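PDB 6QRO: glutamine cyclotransferase from Tannerella forsythia, which probably cyclises N-terminal glutamine residues of peptides to pyroglutamate, as a zinc-dependent type II glutaminyl cyclase. Local coordinates for residues Asp271-Asp276 with Ser281-Tyr286. Residues are numbered along the deposited sequence; the frame is centred on the assembly and turned at random.
Sequences DIINYD and SGFGPY. With SO4 (sulfate ion), chain G.
Asp276 and Gly282 meet where the chain, leaving edge strand 269-273 of the mixed sheet in this M28-family alpha/beta fold, loops back on itself before the zinc ligand His288. The backbone of Asp276 gives the one direct hydrogen bond between the segments: its N reaches Gly282 O, nearly straight (174°), though the 2.5 Å separation is doubtfully short and probably reflects coordinate error. Gly282 CA in turn approaches Asp276 O at 3.1 Å in a CA-H...O contact, so the two residues engage in both directions. Glycine suits this place because its positive phi (88°) would press a CB against the preceding carbonyl oxygen.

A water makes a second, indirect link between the segments. Asn274 ND2 donates to it at 2.7 Å and Gly284 N at 3.1 Å; Tyr286 OH completes the set with a hydrogen bond of 3.0 Å. An amide suits Asn274, carrying donor and acceptor on one group: OD1 meanwhile accepts from Thr215 N, beside strand 216-218, which helps hold its orientation. Ser281 OG accepts from Phe283 N in an ST turn, and Ser281 N binds a sulfate probably left from crystallisation.

Packing is modest. The CD1 tip of Ile273 lies obliquely against Phe283 CE1, carried there by a CG1 anti to the backbone N (chi1 175°), while Asn274 O sits at the edge of the same ring. The Phe283 side chain, whose ring also meets Trp287, is about 7 Å from the bound zinc ion, so this packing borders the metal site. Aspartate suits position 276 because OD1 accepts from Asp278 N, fixing the carboxylate beside Gly284 and Pro285: CB lies 3.3 Å from Phe283 O, and Asp276 OD2 is 3.6 Å from both Gly284 CA and Pro285 CD.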
# COMPACT_ATOMS: atom_id res chain seq x y z
N ASP A 271 0.31 4.49 -8.56
CA ASP A 271 -0.58 4.06 -7.49
C ASP A 271 -1.68 3.22 -8.10
O ASP A 271 -2.35 3.65 -9.04
CB ASP A 271 -1.17 5.26 -6.73
CG ASP A 271 -1.82 4.87 -5.41
OD1 ASP A 271 -1.84 3.66 -5.06
OD2 ASP A 271 -2.26 5.78 -4.68
N ILE A 272 -1.80 1.99 -7.64
CA ILE A 272 -2.96 1.17 -7.95
C ILE A 272 -3.89 1.39 -6.77
O ILE A 272 -3.64 0.90 -5.67
CB ILE A 272 -2.59 -0.30 -8.16
CG1 ILE A 272 -1.48 -0.41 -9.20
CG2 ILE A 272 -3.82 -1.07 -8.62
CD1 ILE A 272 -1.03 -1.86 -9.51
N ILE A 273 -4.93 2.20 -6.97
CA ILE A 273 -5.78 2.65 -5.87
C ILE A 273 -7.21 2.66 -6.38
O ILE A 273 -7.46 3.06 -7.51
CB ILE A 273 -5.36 4.04 -5.32
CG1 ILE A 273 -6.34 4.54 -4.24
CG2 ILE A 273 -5.17 5.09 -6.42
CD1 ILE A 273 -5.85 5.76 -3.49
N ASN A 274 -8.13 2.19 -5.54
CA ASN A 274 -9.53 2.20 -5.94
C ASN A 274 -10.00 3.62 -6.21
O ASN A 274 -9.74 4.54 -5.42
CB ASN A 274 -10.42 1.56 -4.88
CG ASN A 274 -11.89 1.56 -5.27
OD1 ASN A 274 -12.25 1.17 -6.40
ND2 ASN A 274 -12.75 1.95 -4.34
N TYR A 275 -10.67 3.83 -7.34
CA TYR A 275 -11.33 5.10 -7.59
C TYR A 275 -12.82 4.84 -7.65
O TYR A 275 -13.28 4.09 -8.53
CB TYR A 275 -10.81 5.74 -8.88
CG TYR A 275 -11.50 7.02 -9.29
CD1 TYR A 275 -11.20 8.21 -8.64
CD2 TYR A 275 -12.38 7.07 -10.36
CE1 TYR A 275 -11.79 9.40 -9.01
CE2 TYR A 275 -12.97 8.26 -10.75
CZ TYR A 275 -12.67 9.42 -10.07
OH TYR A 275 -13.26 10.62 -10.44
N ASP A 276 -13.58 5.49 -6.76
CA ASP A 276 -15.03 5.33 -6.77
C ASP A 276 -15.69 6.61 -7.24
O ASP A 276 -15.80 7.58 -6.46
CB ASP A 276 -15.54 4.92 -5.38
CG ASP A 276 -16.93 4.30 -5.43
OD1 ASP A 276 -17.75 4.71 -6.26
OD2 ASP A 276 -17.21 3.39 -4.64
N SER A 281 -16.07 11.45 -1.96
CA SER A 281 -14.64 11.31 -1.69
C SER A 281 -13.85 10.61 -2.80
O SER A 281 -12.63 10.78 -2.87
CB SER A 281 -14.43 10.54 -0.38
OG SER A 281 -14.72 9.16 -0.55
N GLY A 282 -14.49 9.83 -3.66
CA GLY A 282 -13.74 9.07 -4.65
C GLY A 282 -13.29 7.69 -4.20
O GLY A 282 -12.64 6.98 -4.99
N PHE A 283 -13.60 7.29 -2.98
CA PHE A 283 -13.24 5.98 -2.47
C PHE A 283 -14.52 5.21 -2.19
O PHE A 283 -15.62 5.77 -2.22
CB PHE A 283 -12.40 6.09 -1.20
CG PHE A 283 -11.18 6.95 -1.36
CD1 PHE A 283 -10.19 6.61 -2.26
CD2 PHE A 283 -11.03 8.12 -0.63
CE1 PHE A 283 -9.07 7.41 -2.42
CE2 PHE A 283 -9.91 8.92 -0.78
CZ PHE A 283 -8.93 8.56 -1.67
N GLY A 284 -14.35 3.92 -1.91
CA GLY A 284 -15.46 3.07 -1.56
C GLY A 284 -16.24 3.63 -0.38
O GLY A 284 -15.72 4.36 0.46
N PRO A 285 -17.53 3.28 -0.32
CA PRO A 285 -18.40 3.83 0.75
C PRO A 285 -17.95 3.49 2.17
O PRO A 285 -18.36 4.17 3.12
CB PRO A 285 -19.77 3.20 0.43
CG PRO A 285 -19.49 2.10 -0.58
CD PRO A 285 -18.28 2.51 -1.32
N TYR A 286 -17.10 2.48 2.34
CA TYR A 286 -16.57 2.06 3.64
C TYR A 286 -15.36 2.88 4.08
O TYR A 286 -14.91 2.71 5.22
CB TYR A 286 -16.18 0.57 3.57
CG TYR A 286 -15.15 0.35 2.47
CD1 TYR A 286 -13.83 0.77 2.62
CD2 TYR A 286 -15.53 -0.21 1.26
CE1 TYR A 286 -12.91 0.61 1.61
CE2 TYR A 286 -14.62 -0.38 0.25
CZ TYR A 286 -13.31 0.04 0.43
OH TYR A 286 -12.38 -0.13 -0.59
S SO4 G . -18.66 9.36 0.65
O1 SO4 G . -19.46 10.11 -0.33
O2 SO4 G . -17.25 9.33 0.23
O3 SO4 G . -18.72 10.03 1.95
O4 SO4 G . -19.17 7.98 0.75
O HOH W 1 -11.58 2.48 -1.94